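PDB 5I47: RimK domain protein ATP-grasp from Sphaerobacter thermophilus, which probably binds ATP and metal ions and, as an ATP-grasp protein of the RimK family, may be a carboxylate-amine ligase, putatively in lysine biosynthesis. Local coordinates for the interface of chains A and B. Sequence-based numbering; all coordinates share one arbitrary frame. Chains: chain A/B, RimK domain protein ATP-grasp.

Contact 1: the interface of chains A and B. Residues chain A 64; chain B 113, 163-166.
The first turn of helix 63-74 in chain A meets two loops of chain B: the stretch 163-166, leading into strand 167-171, and the turn carrying B:Phe113, just beyond strand 109-112. A:Glu64 carries the contact described here, with 82 Å² of its surface hidden. Its CG is anti to the carbonyl carbon and beside the backbone N (chi1 -50°), and the chain runs out extended (chi2 167°), which carries the carboxylate away from the helix and along the backbone of the chain B loop.

The two carboxylate oxygens are used differently. OE1 accepts a weak hydrogen bond from the amide N of B:Ala166 at 3.2 Å, with 144° at the hydrogen, well short of straight. OE2 of A:Glu64 comes within 3.1 Å of the amide N of B:Arg165, but that N-H points elsewhere, so proximity here is not bonding. OE2 also lies 3.2 Å from CA of B:Glu164, a residue that is poorly ordered and should bear little weight.

Carbon packing comes from the methyl of B:Ala166. Its CB lies 3.8 Å from CD of A:Glu64, and CG is also within contact range, so the methyl packs alongside the outer part of the glutamate chain. The same CB is 3.5 Å from OE1 of A:Glu64, a van der Waals approach to a polar atom. On the main-chain side, CE2 of the B:Phe113 ring reaches the carbonyl O of A:Glu64 at 3.5 Å, a grazing touch that hides 9 Å² of the phenylalanine.

The side chain of B:Arg165 is modelled no further than CB, so the structure does not show whether its guanidinium group offsets the glutamate charge.

In the fold, the site sets the start of helix 63-74 of one chain against the segment entering strand 167-171 and the loop after strand 109-112 of the other.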
ATOM      1  N   GLU A  64       2.984  -0.542   6.733  1.00 27.99           N
ATOM      2  CA  GLU A  64       4.379  -0.730   7.120  1.00 25.72           C
ATOM      3  C   GLU A  64       4.592  -2.086   7.780  1.00 21.53           C
ATOM      4  O   GLU A  64       5.639  -2.715   7.592  1.00 26.37           O
ATOM      5  CB  GLU A  64       4.828   0.374   8.074  1.00 29.09           C
ATOM      6  CG  GLU A  64       4.526   1.772   7.619  1.00 38.24           C
ATOM      7  CD  GLU A  64       4.718   2.767   8.738  1.00 52.44           C
ATOM      8  OE1 GLU A  64       5.513   2.471   9.660  1.00 52.74           O
ATOM      9  OE2 GLU A  64       4.064   3.833   8.709  1.00 62.65           O
TER
ATOM     10  N   PHE B 113      12.321   1.541  10.088  1.00 28.71           N
ATOM     11  CA  PHE B 113      10.982   1.604  10.653  1.00 32.72           C
ATOM     12  C   PHE B 113      10.898   2.523  11.869  1.00 38.43           C
ATOM     13  O   PHE B 113       9.889   2.505  12.582  1.00 41.49           O
ATOM     14  CB  PHE B 113      10.498   0.189  10.985  1.00 26.77           C
ATOM     15  CG  PHE B 113      10.318  -0.683   9.763  1.00 24.67           C
ATOM     16  CD1 PHE B 113      11.390  -1.376   9.223  1.00 22.41           C
ATOM     17  CD2 PHE B 113       9.085  -0.779   9.137  1.00 21.06           C
ATOM     18  CE1 PHE B 113      11.234  -2.160   8.089  1.00 19.90           C
ATOM     19  CE2 PHE B 113       8.920  -1.563   8.005  1.00 20.55           C
ATOM     20  CZ  PHE B 113       9.998  -2.253   7.480  1.00 18.25           C
ATOM     21  N   GLY B 163       2.483  10.199  11.608  1.00 85.65           N
ATOM     22  CA  GLY B 163       3.090   8.940  11.989  1.00 89.43           C
ATOM     23  C   GLY B 163       3.074   7.857  10.926  1.00 90.61           C
ATOM     24  O   GLY B 163       2.500   6.786  11.141  1.00 84.95           O
ATOM     25  N   GLU B 164       3.690   8.122   9.774  1.00 99.48           N
ATOM     26  CA  GLU B 164       3.997   7.078   8.797  1.00 96.16           C
ATOM     27  C   GLU B 164       5.499   6.831   8.899  1.00 91.83           C
ATOM     28  O   GLU B 164       6.297   7.282   8.076  1.00 93.85           O
ATOM     29  CB  GLU B 164       3.562   7.491   7.393  1.00 94.65           C
ATOM     30  N   ARG B 165       5.871   6.087   9.943  1.00 76.02           N
ATOM     31  CA  ARG B 165       7.242   6.100  10.446  1.00 65.31           C
ATOM     32  C   ARG B 165       8.238   5.528   9.444  1.00 58.12           C
ATOM     33  O   ARG B 165       9.351   6.048   9.310  1.00 62.73           O
ATOM     34  CB  ARG B 165       7.311   5.332  11.767  1.00 64.47           C
ATOM     35  N   ALA B 166       7.868   4.461   8.737  1.00 45.38           N
ATOM     36  CA  ALA B 166       8.827   3.747   7.900  1.00 31.03           C
ATOM     37  C   ALA B 166       9.232   4.577   6.685  1.00 30.29           C
ATOM     38  O   ALA B 166       8.377   5.052   5.932  1.00 31.35           O
ATOM     39  CB  ALA B 166       8.237   2.414   7.448  1.00 25.70           C
TER

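Contact 2: the interface of chains A and B. Residues chain A 111, 113, 134, 166; chain B 42, 64, 67-68, 71.
A:Phe113, in the loop after strand 109-112, pushes its ring against one flank of B helix 63-74, while A:Val111 pairs with B:Leu42 in a short antiparallel bridge. This end is the tightly packed part. The bridge is reciprocal: A:Val111 N donates to B:Leu42 O at 2.7 Å, with 165° at the hydrogen, and B:Leu42 N donates back to A:Val111 O at 2.7 Å.

Beside it, CG of A:Phe113 is anti to its carbonyl carbon (chi1 -64°), directing the ring to the helix. CD1 of B:Leu68 sits 3.8 Å above one ring face, displaced toward the rim, and CB of the same leucine is 3.7 Å from CE2. B:Leu71 comes in the ring plane, its CD1 at the edge 3.9 Å from CZ. The same methyl meets A:Val111 CG1 tip to tip. With an alanine in place of A:Phe113, B:Leu68 would probably lose the ring beneath its CD1 and B:Leu71 its edge contact, opening a gap between loop and helix.

The looser side lies at A:Leu134 and the outer part of B:Glu64. A:Leu134 and B:Val67 reach toward each other tip to tip, CD1 to CG1 at 4.0 Å. The B:Glu64 side chain is poorly ordered and bends at chi2 (-96°), so this margin is probably more mobile than the ring packing. What touches chain A is the aliphatic root of the glutamate: B:Glu64 CB lies 3.6 Å from the A:Ala166 methyl CB and 3.8 Å from A:Leu134 CD1.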
ATOM      1  N   VAL A 111     -16.193   2.849  -3.259  1.00 31.74           N
ATOM      2  CA  VAL A 111     -14.813   3.315  -3.319  1.00 33.80           C
ATOM      3  C   VAL A 111     -14.817   4.668  -4.026  1.00 33.81           C
ATOM      4  O   VAL A 111     -15.115   4.752  -5.219  1.00 36.33           O
ATOM      5  CB  VAL A 111     -13.906   2.309  -4.038  1.00 31.18           C
ATOM      6  CG1 VAL A 111     -12.447   2.578  -3.702  1.00 28.26           C
ATOM      7  CG2 VAL A 111     -14.297   0.884  -3.676  1.00 23.28           C
ATOM      8  N   PHE A 113     -12.895   8.256  -5.083  1.00 31.34           N
ATOM      9  CA  PHE A 113     -11.562   8.760  -5.387  1.00 33.93           C
ATOM     10  C   PHE A 113     -11.508  10.284  -5.432  1.00 37.38           C
ATOM     11  O   PHE A 113     -10.591  10.849  -6.035  1.00 33.45           O
ATOM     12  CB  PHE A 113     -11.065   8.161  -6.704  1.00 31.40           C
ATOM     13  CG  PHE A 113     -10.892   6.667  -6.658  1.00 32.53           C
ATOM     14  CD1 PHE A 113     -11.957   5.824  -6.934  1.00 32.64           C
ATOM     15  CD2 PHE A 113      -9.669   6.107  -6.322  1.00 31.93           C
ATOM     16  CE1 PHE A 113     -11.803   4.453  -6.882  1.00 34.79           C
ATOM     17  CE2 PHE A 113      -9.509   4.738  -6.268  1.00 28.52           C
ATOM     18  CZ  PHE A 113     -10.579   3.910  -6.546  1.00 32.27           C
ATOM     19  N   LEU A 134      -8.252   3.845   2.690  1.00 29.35           N
ATOM     20  CA  LEU A 134      -8.084   2.576   1.987  1.00 29.16           C
ATOM     21  C   LEU A 134      -7.210   1.605   2.774  1.00 29.23           C
ATOM     22  O   LEU A 134      -7.494   0.403   2.817  1.00 28.02           O
ATOM     23  CB  LEU A 134      -7.504   2.817   0.596  1.00 22.82           C
ATOM     24  CG  LEU A 134      -8.467   3.453  -0.404  1.00 25.63           C
ATOM     25  CD1 LEU A 134      -7.797   3.604  -1.766  1.00 21.47           C
ATOM     26  CD2 LEU A 134      -9.747   2.629  -0.515  1.00 27.57           C
ATOM     27  N   ALA A 166      -8.705   9.537  -1.407  1.00 58.63           N
ATOM     28  CA  ALA A 166      -9.533   8.388  -1.746  1.00 44.83           C
ATOM     29  C   ALA A 166      -9.949   7.707  -0.454  1.00 39.76           C
ATOM     30  O   ALA A 166      -9.107   7.456   0.412  1.00 44.12           O
ATOM     31  CB  ALA A 166      -8.788   7.408  -2.658  1.00 42.60           C
TER
ATOM     32  N   LEU B  42     -16.894   4.103  -7.105  1.00 45.11           N
ATOM     33  CA  LEU B  42     -16.997   2.765  -7.669  1.00 40.84           C
ATOM     34  C   LEU B  42     -17.618   1.787  -6.681  1.00 37.69           C
ATOM     35  O   LEU B  42     -17.397   1.867  -5.469  1.00 35.14           O
ATOM     36  CB  LEU B  42     -15.619   2.256  -8.099  1.00 37.19           C
ATOM     37  CG  LEU B  42     -15.148   2.577  -9.519  1.00 39.56           C
ATOM     38  CD1 LEU B  42     -15.224   4.064  -9.818  1.00 37.01           C
ATOM     39  CD2 LEU B  42     -13.730   2.064  -9.732  1.00 43.86           C
ATOM     40  N   GLU B  64      -3.644   4.812  -4.408  1.00 30.05           N
ATOM     41  CA  GLU B  64      -5.056   4.678  -4.752  1.00 32.50           C
ATOM     42  C   GLU B  64      -5.285   4.565  -6.254  1.00 28.84           C
ATOM     43  O   GLU B  64      -6.339   4.070  -6.672  1.00 27.51           O
ATOM     44  CB  GLU B  64      -5.867   5.847  -4.189  1.00 41.70           C
ATOM     45  CG  GLU B  64      -5.372   7.217  -4.584  1.00 59.69           C
ATOM     46  CD  GLU B  64      -4.468   7.832  -3.532  1.00 74.35           C
ATOM     47  OE1 GLU B  64      -3.679   7.084  -2.908  1.00 75.32           O
ATOM     48  OE2 GLU B  64      -4.557   9.064  -3.323  1.00 81.12           O
ATOM     49  N   VAL B  67      -5.079   1.045  -6.828  1.00 26.53           N
ATOM     50  CA  VAL B  67      -6.390   0.553  -6.405  1.00 23.46           C
ATOM     51  C   VAL B  67      -7.423   0.790  -7.499  1.00 24.61           C
ATOM     52  O   VAL B  67      -8.275  -0.068  -7.765  1.00 27.12           O
ATOM     53  CB  VAL B  67      -6.809   1.221  -5.079  1.00 22.34           C
ATOM     54  CG1 VAL B  67      -8.303   1.056  -4.842  1.00 21.80           C
ATOM     55  CG2 VAL B  67      -6.020   0.642  -3.914  1.00 23.12           C
ATOM     56  N   LEU B  68      -7.360   1.955  -8.151  1.00 22.99           N
ATOM     57  CA  LEU B  68      -8.318   2.275  -9.205  1.00 24.83           C
ATOM     58  C   LEU B  68      -8.112   1.389 -10.427  1.00 26.26           C
ATOM     59  O   LEU B  68      -9.086   0.934 -11.040  1.00 29.73           O
ATOM     60  CB  LEU B  68      -8.203   3.752  -9.586  1.00 24.32           C
ATOM     61  CG  LEU B  68      -9.050   4.227 -10.770  1.00 24.05           C
ATOM     62  CD1 LEU B  68     -10.530   4.024 -10.488  1.00 26.38           C
ATOM     63  CD2 LEU B  68      -8.756   5.682 -11.087  1.00 21.35           C
ATOM     64  N   LEU B  71      -9.525  -2.121  -9.542  1.00 22.93           N
ATOM     65  CA  LEU B  71     -10.983  -2.155  -9.526  1.00 24.08           C
ATOM     66  C   LEU B  71     -11.542  -2.137 -10.939  1.00 27.19           C
ATOM     67  O   LEU B  71     -12.375  -2.976 -11.302  1.00 29.94           O
ATOM     68  CB  LEU B  71     -11.522  -0.971  -8.720  1.00 21.32           C
ATOM     69  CG  LEU B  71     -11.586  -1.152  -7.209  1.00 22.48           C
ATOM     70  CD1 LEU B  71     -11.720   0.191  -6.520  1.00 23.77           C
ATOM     71  CD2 LEU B  71     -12.750  -2.064  -6.853  1.00 23.94           C
TER

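About 22 Å separates the C-alpha centres of contact 1 and contact 2, which belong to one two-fold symmetric interface. Both use the start of helix 63-74 on one chain and residues 113 and 166 on the other, with the chains exchanged, so they are overlapping, symmetry-related patches. The copies differ in detail: A:Glu64 is extended whereas B:Glu64 is bent and poorly ordered, so the carboxylate bond seen in contact 1 may not be kept in both copies. Contact 2 adds the bridge and the leucine-rich flank. Such repetition is consistent with a symmetric dimer, although the crystal structure alone does not establish one in solution.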